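Local coordinates for pyridoxal phosphate homeostasis protein (Bifidobacterium adolescentis ATCC 15703, PDB 3CPG) that probably binds pyridoxal 5'-phosphate and takes part in the cellular homeostasis of this cofactor, at residues G48-L53 and T259-G264; E63-I68 and R92-R97; G71-G76 and A111-P116; I115-I120 and L132-T137. All coordinates share one frame; numbering follows the deposited sequence.

How the contacts relate
The four contacts belong to one alanine racemase-like TIM barrel; contacts 2 to 4 follow its early β/α units. Contact 1 joins strand 51-55 to strand 260-263, first to last, so its two segments enclose the other three along the chain. Contact 3 sets strand 75-77 beside strand 113-119, and contact 4 ties that strand to the start of strand 137-141, sharing Ile115 and Pro116 with contact 3. Contact 2 packs helices 61-69 and 80-96 outside the sheet, its centre about 10 Å from that of contact 3 and about 18 Å from that of contact 1. Together they close the barrel, extend its sheet and cover it.

Contact 1: residues G48-L53 and T259-G264; sequences GSVRLL and TIVRVG. With ACT (acetate ion), chain B.
Leu53 and Arg262 lie side by side and point the same way, the CD2 branch of Leu53 resting 4.1 Å from Arg262 CB. Behind them Leu53 CB meets the CG2 branch of Ile260 at 3.9 Å. Round Leu52 and Val261, on the other face of the sheet, the apolar pairs cross at about a right angle. Leu52 CG is anti to the backbone N (chi1 167°), and CD1 turns back to touch Val263 CG2 at 3.6 Å; Val50 and Val261 meet through their CG1 methyls. The two strands run parallel, and bonds from Arg51 N to Thr259 O, Val261 N to Arg51 O, Leu53 N to Val261 O and Val263 N to Leu53 O lace them together. This pairing of first and last strands closes the TIM barrel. Arg51, Leu53, Ile260 and Arg262 face its interior, whereas Leu52 and Val261 face helices 19-42 and 250-255. The guanidinium of Arg262 leads away to Thr203 O and Ser243. At the opposite end of the strand pair Thr259 O is gripped twice: Arg51 N approaches from above the carbonyl plane at 2.8 Å, and a water donates to it from 2.9 Å. That water lies in the guanidinium plane of Arg51 and accepts from NE, while NH2 forms a salt bridge with Glu241, which also bonds Thr259 OG1. Beyond the C-terminal end of strand 260-263 an acetate, probably from the crystallisation liquor, takes a bond from Gly264 N to OXT of 2.9 Å and further bonds from Thr247 and Thr265.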
loop_
_atom_site.group_PDB
_atom_site.type_symbol
_atom_site.label_atom_id
_atom_site.label_comp_id
_atom_site.label_asym_id
_atom_site.label_seq_id
_atom_site.Cartn_x
_atom_site.Cartn_y
_atom_site.Cartn_z
ATOM N N GLY A 48 12.749 -11.744 -0.404
ATOM C CA GLY A 48 11.493 -11.703 0.323
ATOM C C GLY A 48 11.355 -10.495 1.232
ATOM O O GLY A 48 10.324 -10.316 1.884
ATOM N N SER A 49 12.395 -9.668 1.283
ATOM C CA SER A 49 12.375 -8.470 2.111
ATOM C C SER A 49 11.370 -7.457 1.577
ATOM O O SER A 49 10.815 -6.665 2.335
ATOM C CB SER A 49 13.761 -7.818 2.147
ATOM O OG SER A 49 14.700 -8.647 2.806
ATOM N N VAL A 50 11.143 -7.490 0.268
ATOM C CA VAL A 50 10.224 -6.557 -0.377
ATOM C C VAL A 50 8.976 -7.258 -0.893
ATOM O O VAL A 50 9.073 -8.273 -1.580
ATOM C CB VAL A 50 10.903 -5.860 -1.581
ATOM C CG1 VAL A 50 9.956 -4.839 -2.201
ATOM C CG2 VAL A 50 12.196 -5.195 -1.136
ATOM N N ARG A 51 7.807 -6.721 -0.559
ATOM C CA ARG A 51 6.558 -7.303 -1.030
ATOM C C ARG A 51 6.002 -6.457 -2.163
ATOM O O ARG A 51 6.131 -5.228 -2.164
ATOM C CB ARG A 51 5.521 -7.395 0.096
ATOM C CG ARG A 51 5.782 -8.513 1.091
ATOM C CD ARG A 51 4.545 -8.818 1.923
ATOM N NE ARG A 51 4.197 -7.721 2.819
ATOM C CZ ARG A 51 3.077 -7.663 3.532
ATOM N NH1 ARG A 51 2.184 -8.644 3.453
ATOM N NH2 ARG A 51 2.850 -6.628 4.330
ATOM N N LEU A 52 5.394 -7.126 -3.134
ATOM C CA LEU A 52 4.814 -6.446 -4.278
ATOM C C LEU A 52 3.328 -6.193 -4.086
ATOM O O LEU A 52 2.559 -7.124 -3.832
ATOM C CB LEU A 52 5.016 -7.279 -5.547
ATOM C CG LEU A 52 4.218 -6.873 -6.792
ATOM C CD1 LEU A 52 4.609 -5.468 -7.259
ATOM C CD2 LEU A 52 4.477 -7.894 -7.893
ATOM N N LEU A 53 2.937 -4.927 -4.191
ATOM C CA LEU A 53 1.536 -4.544 -4.098
ATOM C C LEU A 53 1.165 -4.091 -5.496
ATOM O O LEU A 53 1.809 -3.202 -6.056
ATOM C CB LEU A 53 1.320 -3.381 -3.117
ATOM C CG LEU A 53 -0.082 -2.733 -3.080
ATOM C CD1 LEU A 53 -0.221 -1.928 -1.815
ATOM C CD2 LEU A 53 -0.311 -1.811 -4.262
ATOM N N THR A 259 9.778 -1.850 1.890
ATOM C CA THR A 259 9.299 -3.189 2.227
ATOM C C THR A 259 8.054 -3.494 1.410
ATOM O O THR A 259 7.594 -4.632 1.363
ATOM C CB THR A 259 8.959 -3.337 3.720
ATOM O OG1 THR A 259 7.834 -2.509 4.046
ATOM C CG2 THR A 259 10.160 -2.949 4.571
ATOM N N ILE A 260 7.512 -2.460 0.774
ATOM C CA ILE A 260 6.338 -2.595 -0.080
ATOM C C ILE A 260 6.469 -1.638 -1.255
ATOM O O ILE A 260 6.610 -0.434 -1.064
ATOM C CB ILE A 260 5.016 -2.229 0.638
ATOM C CG1 ILE A 260 4.747 -3.181 1.799
ATOM C CG2 ILE A 260 3.855 -2.288 -0.367
ATOM C CD1 ILE A 260 3.490 -2.830 2.579
ATOM N N VAL A 261 6.451 -2.176 -2.469
ATOM C CA VAL A 261 6.512 -1.332 -3.650
ATOM C C VAL A 261 5.119 -1.409 -4.258
ATOM O O VAL A 261 4.506 -2.474 -4.258
ATOM C CB VAL A 261 7.573 -1.813 -4.671
ATOM C CG1 VAL A 261 8.968 -1.625 -4.084
ATOM C CG2 VAL A 261 7.335 -3.271 -5.049
ATOM N N ARG A 262 4.617 -0.271 -4.734
ATOM C CA ARG A 262 3.283 -0.187 -5.329
ATOM C C ARG A 262 3.439 -0.051 -6.838
ATOM O O ARG A 262 3.832 0.998 -7.336
ATOM C CB ARG A 262 2.538 1.026 -4.761
ATOM C CG ARG A 262 2.489 1.063 -3.239
ATOM C CD ARG A 262 1.593 2.191 -2.749
ATOM N NE ARG A 262 2.008 3.489 -3.278
ATOM C CZ ARG A 262 3.039 4.196 -2.823
ATOM N NH1 ARG A 262 3.774 3.743 -1.817
ATOM N NH2 ARG A 262 3.340 5.359 -3.385
ATOM N N VAL A 263 3.107 -1.114 -7.564
ATOM C CA VAL A 263 3.283 -1.125 -9.009
ATOM C C VAL A 263 1.998 -1.249 -9.824
ATOM O O VAL A 263 1.186 -2.150 -9.605
ATOM C CB VAL A 263 4.240 -2.271 -9.410
ATOM C CG1 VAL A 263 4.578 -2.185 -10.890
ATOM C CG2 VAL A 263 5.508 -2.204 -8.563
ATOM N N GLY A 264 1.835 -0.335 -10.775
ATOM C CA GLY A 264 0.668 -0.348 -11.633
ATOM C C GLY A 264 1.036 -0.598 -13.085
ATOM O O GLY A 264 0.828 -1.690 -13.608
HETATM C C ACT B . 2.955 2.927 -11.508
HETATM O O ACT B . 1.883 2.705 -12.042
HETATM O OXT ACT B . 3.545 2.031 -10.927
HETATM C CH3 ACT B . 3.551 4.312 -11.568
HETATM O O HOH W 1 6.185 -6.070 3.485
#

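Contact 2: residues E63-I68 and R92-R97; sequences EIMAAI and RRCAER
The guanidinium of Arg93 spreads one face against selenomethionine Met65, whose CG stands 3.8 Å above the plane and over its centre. Met65 CB sits on the same face, nearer the rim, 3.5 Å from NH2. At another corner of the group NH1 forms a salt bridge with Glu15, which also holds Arg92. Bends at chi2 and chi3 (-52° and -58°) curl the rest of Met65 round to the second helix: SE packs 3.8 Å from Cys94 SG, and CE passes Arg93 CB to end 4.1 Å from Arg97 CG. The helices, 61-69 and 80-96, belong to successive β/α units on the outside of the barrel; over 63-68 and 92-96 the axes run 10.9 Å apart at 27°, a gap wide enough to be filled by side chains. An alanine here in place of Arg93 would keep CB against the selenium but would probably leave Met65 CG and CB without the guanidinium over them, and Glu15 with Arg92 alone of its two arginines. Deeper in, the CD1 methyl of Ile68 touches Cys94 SG at 3.8 Å, and both side chains also rest on Phe99 of strand 99-101. Toward the solvent, Arg97 NE forms a salt bridge with Asp69.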
loop_
_atom_site.group_PDB
_atom_site.type_symbol
_atom_site.label_atom_id
_atom_site.label_comp_id
_atom_site.label_asym_id
_atom_site.label_seq_id
_atom_site.Cartn_x
_atom_site.Cartn_y
_atom_site.Cartn_z
ATOM N N GLU A 63 -8.655 -8.686 -14.846
ATOM C CA GLU A 63 -7.271 -8.228 -14.912
ATOM C C GLU A 63 -6.551 -8.434 -13.581
ATOM O O GLU A 63 -5.427 -8.933 -13.530
ATOM C CB GLU A 63 -7.228 -6.740 -15.274
ATOM C CG GLU A 63 -7.631 -6.438 -16.708
ATOM C CD GLU A 63 -7.641 -4.948 -17.007
ATOM O OE1 GLU A 63 -8.545 -4.244 -16.512
ATOM O OE2 GLU A 63 -6.739 -4.481 -17.734
ATOM N N ILE A 64 -7.199 -8.028 -12.500
ATOM C CA ILE A 64 -6.600 -8.161 -11.176
ATOM C C ILE A 64 -6.333 -9.617 -10.820
ATOM O O ILE A 64 -5.276 -9.944 -10.280
ATOM C CB ILE A 64 -7.504 -7.529 -10.100
ATOM C CG1 ILE A 64 -7.677 -6.039 -10.400
ATOM C CG2 ILE A 64 -6.901 -7.740 -8.708
ATOM C CD1 ILE A 64 -8.682 -5.341 -9.510
HETATM N N MSE A 65 -7.284 -10.496 -11.117
HETATM C CA MSE A 65 -7.097 -11.905 -10.807
HETATM C C MSE A 65 -5.990 -12.532 -11.655
HETATM O O MSE A 65 -5.328 -13.475 -11.221
HETATM C CB MSE A 65 -8.416 -12.666 -10.975
HETATM C CG MSE A 65 -9.488 -12.264 -9.934
HETATM SE SE MSE A 65 -8.839 -12.356 -8.115
HETATM C CE MSE A 65 -8.332 -14.184 -8.087
ATOM N N ALA A 66 -5.779 -12.010 -12.858
ATOM C CA ALA A 66 -4.713 -12.540 -13.699
ATOM C C ALA A 66 -3.397 -12.204 -12.999
ATOM O O ALA A 66 -2.454 -12.993 -13.011
ATOM C CB ALA A 66 -4.756 -11.907 -15.094
ATOM N N ALA A 67 -3.343 -11.024 -12.381
ATOM C CA ALA A 67 -2.140 -10.597 -11.670
ATOM C C ALA A 67 -1.908 -11.457 -10.428
ATOM O O ALA A 67 -0.783 -11.867 -10.144
ATOM C CB ALA A 67 -2.259 -9.129 -11.275
ATOM N N ILE A 68 -2.971 -11.723 -9.682
ATOM C CA ILE A 68 -2.845 -12.546 -8.486
ATOM C C ILE A 68 -2.442 -13.961 -8.875
ATOM O O ILE A 68 -1.582 -14.562 -8.236
ATOM C CB ILE A 68 -4.162 -12.546 -7.681
ATOM C CG1 ILE A 68 -4.287 -11.207 -6.945
ATOM C CG2 ILE A 68 -4.197 -13.718 -6.696
ATOM C CD1 ILE A 68 -5.677 -10.919 -6.390
ATOM N N ARG A 92 -14.690 -13.239 -3.811
ATOM C CA ARG A 92 -15.150 -14.551 -4.253
ATOM C C ARG A 92 -14.074 -15.264 -5.062
ATOM O O ARG A 92 -13.761 -16.422 -4.797
ATOM C CB ARG A 92 -16.424 -14.439 -5.099
ATOM C CG ARG A 92 -17.120 -15.787 -5.291
ATOM C CD ARG A 92 -18.115 -15.793 -6.454
ATOM N NE ARG A 92 -17.445 -15.943 -7.744
ATOM C CZ ARG A 92 -17.221 -14.952 -8.600
ATOM N NH1 ARG A 92 -17.614 -13.717 -8.315
ATOM N NH2 ARG A 92 -16.601 -15.199 -9.748
ATOM N N ARG A 93 -13.517 -14.566 -6.051
ATOM C CA ARG A 93 -12.474 -15.127 -6.904
ATOM C C ARG A 93 -11.247 -15.541 -6.095
ATOM O O ARG A 93 -10.662 -16.591 -6.342
ATOM C CB ARG A 93 -12.065 -14.114 -7.986
ATOM C CG ARG A 93 -13.130 -13.882 -9.070
ATOM C CD ARG A 93 -13.233 -15.076 -10.017
ATOM N NE ARG A 93 -12.042 -15.239 -10.853
ATOM C CZ ARG A 93 -11.807 -14.551 -11.968
ATOM N NH1 ARG A 93 -12.683 -13.649 -12.392
ATOM N NH2 ARG A 93 -10.693 -14.761 -12.659
ATOM N N CYS A 94 -10.850 -14.714 -5.134
ATOM C CA CYS A 94 -9.694 -15.053 -4.313
ATOM C C CYS A 94 -9.980 -16.266 -3.443
ATOM O O CYS A 94 -9.110 -17.112 -3.258
ATOM C CB CYS A 94 -9.279 -13.870 -3.438
ATOM S SG CYS A 94 -8.382 -12.599 -4.354
ATOM N N ALA A 95 -11.201 -16.359 -2.924
ATOM C CA ALA A 95 -11.580 -17.487 -2.080
ATOM C C ALA A 95 -11.486 -18.793 -2.864
ATOM O O ALA A 95 -10.983 -19.799 -2.365
ATOM C CB ALA A 95 -12.997 -17.297 -1.548
ATOM N N GLU A 96 -11.978 -18.772 -4.096
ATOM C CA GLU A 96 -11.933 -19.958 -4.943
ATOM C C GLU A 96 -10.489 -20.379 -5.200
ATOM O O GLU A 96 -10.191 -21.569 -5.347
ATOM C CB GLU A 96 -12.651 -19.669 -6.260
ATOM C CG GLU A 96 -14.155 -19.561 -6.096
ATOM C CD GLU A 96 -14.829 -18.858 -7.252
ATOM O OE1 GLU A 96 -14.245 -18.816 -8.355
ATOM O OE2 GLU A 96 -15.955 -18.355 -7.058
ATOM N N ARG A 97 -9.596 -19.396 -5.248
ATOM C CA ARG A 97 -8.176 -19.649 -5.471
ATOM C C ARG A 97 -7.446 -19.979 -4.171
ATOM O O ARG A 97 -6.223 -20.096 -4.159
ATOM C CB ARG A 97 -7.515 -18.435 -6.124
ATOM C CG ARG A 97 -7.844 -18.246 -7.591
ATOM C CD ARG A 97 -7.255 -19.358 -8.443
ATOM N NE ARG A 97 -7.148 -18.963 -9.843
ATOM C CZ ARG A 97 -7.551 -19.708 -10.868
ATOM N NH1 ARG A 97 -8.098 -20.899 -10.656
ATOM N NH2 ARG A 97 -7.405 -19.262 -12.107
#

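Contact 3: residues G71-G76 and A111-P116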
loop_
_atom_site.group_PDB
_atom_site.type_symbol
_atom_site.label_atom_id
_atom_site.label_comp_id
_atom_site.label_asym_id
_atom_site.label_seq_id
_atom_site.Cartn_x
_atom_site.Cartn_y
_atom_site.Cartn_z
ATOM N N GLY A 71 1.227 -14.374 -9.360
ATOM C CA GLY A 71 2.143 -14.234 -8.241
ATOM C C GLY A 71 1.898 -13.085 -7.279
ATOM O O GLY A 71 2.521 -13.033 -6.214
ATOM N N VAL A 72 1.012 -12.161 -7.640
ATOM C CA VAL A 72 0.719 -11.025 -6.766
ATOM C C VAL A 72 -0.030 -11.488 -5.521
ATOM O O VAL A 72 -0.984 -12.257 -5.617
ATOM C CB VAL A 72 -0.122 -9.963 -7.498
ATOM C CG1 VAL A 72 -0.620 -8.924 -6.507
ATOM C CG2 VAL A 72 0.723 -9.299 -8.579
ATOM N N ARG A 73 0.401 -11.016 -4.354
ATOM C CA ARG A 73 -0.228 -11.406 -3.099
ATOM C C ARG A 73 -0.657 -10.210 -2.253
ATOM O O ARG A 73 -0.833 -10.324 -1.046
ATOM C CB ARG A 73 0.723 -12.298 -2.301
ATOM C CG ARG A 73 1.015 -13.625 -2.983
ATOM C CD ARG A 73 -0.212 -14.537 -2.962
ATOM N NE ARG A 73 0.028 -15.814 -3.633
ATOM C CZ ARG A 73 -0.111 -16.010 -4.941
ATOM N NH1 ARG A 73 -0.494 -15.012 -5.725
ATOM N NH2 ARG A 73 0.130 -17.205 -5.464
HETATM N N MSE A 74 -0.810 -9.062 -2.900
HETATM C CA MSE A 74 -1.256 -7.858 -2.220
HETATM C C MSE A 74 -1.744 -6.860 -3.261
HETATM O O MSE A 74 -1.111 -6.685 -4.298
HETATM C CB MSE A 74 -0.113 -7.253 -1.403
HETATM C CG MSE A 74 -0.491 -5.929 -0.731
HETATM SE SE MSE A 74 0.658 -5.355 0.752
HETATM C CE MSE A 74 2.250 -6.099 0.141
ATOM N N ILE A 75 -2.883 -6.223 -3.007
ATOM C CA ILE A 75 -3.391 -5.241 -3.955
ATOM C C ILE A 75 -3.781 -3.961 -3.239
ATOM O O ILE A 75 -4.061 -3.963 -2.040
ATOM C CB ILE A 75 -4.633 -5.747 -4.741
ATOM C CG1 ILE A 75 -5.820 -5.926 -3.793
ATOM C CG2 ILE A 75 -4.299 -7.049 -5.470
ATOM C CD1 ILE A 75 -7.107 -6.337 -4.490
ATOM N N GLY A 76 -3.801 -2.870 -3.992
ATOM C CA GLY A 76 -4.168 -1.587 -3.435
ATOM C C GLY A 76 -4.943 -0.782 -4.457
ATOM O O GLY A 76 -4.506 -0.631 -5.597
ATOM N N ALA A 111 -6.140 -22.084 6.985
ATOM C CA ALA A 111 -4.726 -22.025 6.627
ATOM C C ALA A 111 -4.532 -21.318 5.288
ATOM O O ALA A 111 -3.438 -21.316 4.728
ATOM C CB ALA A 111 -4.142 -23.434 6.564
ATOM N N ALA A 112 -5.598 -20.719 4.774
ATOM C CA ALA A 112 -5.518 -20.014 3.501
ATOM C C ALA A 112 -4.600 -18.801 3.614
ATOM O O ALA A 112 -4.656 -18.063 4.598
ATOM C CB ALA A 112 -6.910 -19.571 3.061
ATOM N N GLU A 113 -3.750 -18.601 2.611
ATOM C CA GLU A 113 -2.851 -17.454 2.617
ATOM C C GLU A 113 -3.709 -16.208 2.516
ATOM O O GLU A 113 -4.720 -16.202 1.815
ATOM C CB GLU A 113 -1.888 -17.497 1.433
ATOM C CG GLU A 113 -0.900 -16.337 1.436
ATOM C CD GLU A 113 0.123 -16.425 0.325
ATOM O OE1 GLU A 113 0.212 -17.489 -0.323
ATOM O OE2 GLU A 113 0.846 -15.431 0.107
ATOM N N HIS A 114 -3.305 -15.154 3.212
ATOM C CA HIS A 114 -4.060 -13.912 3.194
ATOM C C HIS A 114 -3.456 -12.899 2.228
ATOM O O HIS A 114 -2.237 -12.704 2.194
ATOM C CB HIS A 114 -4.118 -13.317 4.609
ATOM C CG HIS A 114 -4.865 -12.022 4.690
ATOM N ND1 HIS A 114 -4.235 -10.809 4.881
ATOM C CD2 HIS A 114 -6.187 -11.747 4.597
ATOM C CE1 HIS A 114 -5.138 -9.846 4.902
ATOM N NE2 HIS A 114 -6.331 -10.388 4.733
ATOM N N ILE A 115 -4.318 -12.273 1.429
ATOM C CA ILE A 115 -3.896 -11.252 0.474
ATOM C C ILE A 115 -4.391 -9.898 0.984
ATOM O O ILE A 115 -5.592 -9.632 1.017
ATOM C CB ILE A 115 -4.488 -11.505 -0.938
ATOM C CG1 ILE A 115 -3.864 -12.760 -1.545
ATOM C CG2 ILE A 115 -4.222 -10.310 -1.847
ATOM C CD1 ILE A 115 -4.374 -13.095 -2.934
ATOM N N PRO A 116 -3.468 -9.031 1.422
ATOM C CA PRO A 116 -3.900 -7.719 1.919
ATOM C C PRO A 116 -4.583 -6.900 0.829
ATOM O O PRO A 116 -4.194 -6.953 -0.336
ATOM C CB PRO A 116 -2.596 -7.084 2.390
ATOM C CG PRO A 116 -1.806 -8.274 2.849
ATOM C CD PRO A 116 -2.049 -9.265 1.729
HETATM O O HOH W 2 1.715 -17.785 -2.361
#
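Arg73 O presses into the angle between Ile115 and Pro116, and here the two segments are tightly packed. Pro116 has no N-H to offer this carbonyl; instead Arg73 O meets Pro116 CD at 3.2 Å. The CG2 branch of Ile115 lies 3.5 Å from Arg73 O, with a CA-H...O contact from Ile115 beside it. One step on, a true backbone bond forms: Ile75 N donates to Pro116 O over 3.1 Å, almost straight at 172°. Met74, a selenomethionine, crosses the proline ring at about a right angle, its CG 3.9 Å from Pro116 CB. The far end of the contact is looser and wetter. Glu113 sends CG out anti to the backbone N (chi1 -178°) and stays extended, bringing OE2 to the guanidinium edge of Arg73, in its plane. Yet the nearest approach is to carbon, OE2 lying 3.4 Å from Arg73 CD. The salt bridge itself, Arg73 NE to Glu113 OE1, is long at 3.7 Å, and a water that accepts from NE and donates to OE1 spans the gap. The firmer hold on the arginine comes from NH1, which donates to Val72 O at 2.8 Å and to Ile68 O at the end of helix 61-69. An alanine in place of Arg73 would probably leave those two carbonyls without this donor and Glu113 without its opposite charge. The tightly packed half belongs to the parallel pairing of strands 75-77 and 113-119, neighbouring staves of the TIM barrel.

Contact 4: residues I115-I120 and L132-T137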
loop_
_atom_site.group_PDB
_atom_site.type_symbol
_atom_site.label_atom_id
_atom_site.label_comp_id
_atom_site.label_asym_id
_atom_site.label_seq_id
_atom_site.Cartn_x
_atom_site.Cartn_y
_atom_site.Cartn_z
ATOM N N ILE A 115 -4.318 -12.273 1.429
ATOM C CA ILE A 115 -3.896 -11.252 0.474
ATOM C C ILE A 115 -4.391 -9.898 0.984
ATOM O O ILE A 115 -5.592 -9.632 1.017
ATOM C CB ILE A 115 -4.488 -11.505 -0.938
ATOM C CG1 ILE A 115 -3.864 -12.760 -1.545
ATOM C CG2 ILE A 115 -4.222 -10.310 -1.847
ATOM C CD1 ILE A 115 -4.374 -13.095 -2.934
ATOM N N PRO A 116 -3.468 -9.031 1.422
ATOM C CA PRO A 116 -3.900 -7.719 1.919
ATOM C C PRO A 116 -4.583 -6.900 0.829
ATOM O O PRO A 116 -4.194 -6.953 -0.336
ATOM C CB PRO A 116 -2.596 -7.084 2.390
ATOM C CG PRO A 116 -1.806 -8.274 2.849
ATOM C CD PRO A 116 -2.049 -9.265 1.729
ATOM N N PHE A 117 -5.612 -6.152 1.217
ATOM C CA PHE A 117 -6.347 -5.304 0.281
ATOM C C PHE A 117 -6.225 -3.908 0.891
ATOM O O PHE A 117 -6.887 -3.602 1.877
ATOM C CB PHE A 117 -7.816 -5.754 0.214
ATOM C CG PHE A 117 -8.616 -5.136 -0.914
ATOM C CD1 PHE A 117 -9.811 -5.724 -1.324
ATOM C CD2 PHE A 117 -8.204 -3.962 -1.540
ATOM C CE1 PHE A 117 -10.587 -5.154 -2.340
ATOM C CE2 PHE A 117 -8.970 -3.385 -2.554
ATOM C CZ PHE A 117 -10.163 -3.981 -2.954
ATOM N N HIS A 118 -5.345 -3.089 0.325
ATOM C CA HIS A 118 -5.122 -1.739 0.830
ATOM C C HIS A 118 -5.770 -0.643 0.009
ATOM O O HIS A 118 -6.111 -0.837 -1.155
ATOM C CB HIS A 118 -3.622 -1.417 0.876
ATOM C CG HIS A 118 -2.833 -2.277 1.811
ATOM N ND1 HIS A 118 -1.558 -1.948 2.217
ATOM C CD2 HIS A 118 -3.122 -3.465 2.395
ATOM C CE1 HIS A 118 -1.094 -2.897 3.013
ATOM N NE2 HIS A 118 -2.022 -3.827 3.136
ATOM N N LEU A 119 -5.946 0.510 0.645
ATOM C CA LEU A 119 -6.449 1.690 -0.038
ATOM C C LEU A 119 -5.168 2.508 -0.076
ATOM O O LEU A 119 -4.564 2.760 0.969
ATOM C CB LEU A 119 -7.504 2.443 0.775
ATOM C CG LEU A 119 -7.958 3.703 0.018
ATOM C CD1 LEU A 119 -8.787 3.287 -1.192
ATOM C CD2 LEU A 119 -8.770 4.612 0.916
ATOM N N ILE A 120 -4.731 2.895 -1.268
ATOM C CA ILE A 120 -3.502 3.660 -1.388
ATOM C C ILE A 120 -3.732 5.064 -1.932
ATOM O O ILE A 120 -2.792 5.846 -2.058
ATOM C CB ILE A 120 -2.477 2.910 -2.268
ATOM C CG1 ILE A 120 -3.021 2.749 -3.686
ATOM C CG2 ILE A 120 -2.199 1.535 -1.674
ATOM C CD1 ILE A 120 -2.057 2.054 -4.641
ATOM N N LEU A 132 -14.008 0.493 5.221
ATOM C CA LEU A 132 -13.753 -0.304 6.418
ATOM C C LEU A 132 -14.222 -1.762 6.328
ATOM O O LEU A 132 -13.633 -2.644 6.946
ATOM C CB LEU A 132 -14.376 0.362 7.647
ATOM C CG LEU A 132 -13.692 1.657 8.088
ATOM C CD1 LEU A 132 -14.375 2.194 9.334
ATOM C CD2 LEU A 132 -12.215 1.390 8.369
ATOM N N PRO A 133 -15.299 -2.032 5.573
ATOM C CA PRO A 133 -15.753 -3.424 5.478
ATOM C C PRO A 133 -14.893 -4.272 4.541
ATOM O O PRO A 133 -15.059 -5.490 4.473
ATOM C CB PRO A 133 -17.180 -3.291 4.939
ATOM C CG PRO A 133 -17.598 -1.927 5.377
ATOM C CD PRO A 133 -16.358 -1.114 5.120
ATOM N N VAL A 134 -13.972 -3.628 3.830
ATOM C CA VAL A 134 -13.142 -4.331 2.858
ATOM C C VAL A 134 -11.625 -4.286 3.047
ATOM O O VAL A 134 -10.975 -5.327 3.141
ATOM C CB VAL A 134 -13.456 -3.818 1.431
ATOM C CG1 VAL A 134 -12.561 -4.503 0.412
ATOM C CG2 VAL A 134 -14.921 -4.061 1.108
ATOM N N VAL A 135 -11.063 -3.084 3.093
ATOM C CA VAL A 135 -9.616 -2.935 3.219
ATOM C C VAL A 135 -9.076 -3.178 4.627
ATOM O O VAL A 135 -9.672 -2.743 5.615
ATOM C CB VAL A 135 -9.164 -1.529 2.751
ATOM C CG1 VAL A 135 -9.733 -1.234 1.371
ATOM C CG2 VAL A 135 -9.604 -0.474 3.747
ATOM N N ASP A 136 -7.950 -3.881 4.717
ATOM C CA ASP A 136 -7.349 -4.142 6.019
ATOM C C ASP A 136 -6.328 -3.080 6.389
ATOM O O ASP A 136 -5.935 -2.972 7.547
ATOM C CB ASP A 136 -6.694 -5.526 6.081
ATOM C CG ASP A 136 -6.171 -5.997 4.744
ATOM O OD1 ASP A 136 -5.614 -5.186 3.978
ATOM O OD2 ASP A 136 -6.314 -7.205 4.470
ATOM N N THR A 137 -5.888 -2.306 5.404
ATOM C CA THR A 137 -4.927 -1.242 5.661
ATOM C C THR A 137 -5.186 -0.014 4.794
ATOM O O THR A 137 -5.387 -0.126 3.585
ATOM C CB THR A 137 -3.473 -1.697 5.402
ATOM O OG1 THR A 137 -3.154 -2.814 6.239
ATOM C CG2 THR A 137 -2.503 -0.560 5.709
HETATM O O HOH W 3 -1.147 -5.452 5.251
#
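The turn leading from helix 128-131 into strand 137-141 of the barrel is fastened to strand 113-119 by Asp136 and Phe117. Asp136 OD1 accepts from Phe117 N at 2.9 Å, on the syn side of the carboxylate, and Asp136 N returns a bond to Phe117 O at 3.0 Å. This double hold sets OD1 close to Phe117 O, an acceptor pair whose repulsion the two bonds probably offset; the chi1 of Asp136, 30°, departs from a staggered position. Next along the strand, Leu119 N donates to Thr137 O at 3.1 Å. His118 is held from several directions. Thr137 CB lies 3.4 Å from the ring centroid and only 8° off its normal, a CH-pi contact over the face. Asp136 OD1 comes to the edge, 3.4 Å from CD2, its carboxylate nearly perpendicular to the ring. At NE2 a water lies in the ring plane, while ND1 is hydrogen-bonded to Glu139, so each ring nitrogen has a partner, which is likely to limit turning of the ring. Thr137 OG1 is itself bonded to Gln199. On the other side of the strand the chemistry is apolar: Phe117 CE1 packs 3.4 Å from Val134 CG1, and Val135 CG1 lies at 4.3 Å from both Phe117 CD2 and Leu119 CB. Val134 and Leu119 continue outward to Val83 of helix 80-96. Strand 113-119 and the entry of strand 137-141 thus meet as adjacent parallel strands of a TIM barrel, with His118 on one side and Phe117 and Leu119 on the side of helix 80-96.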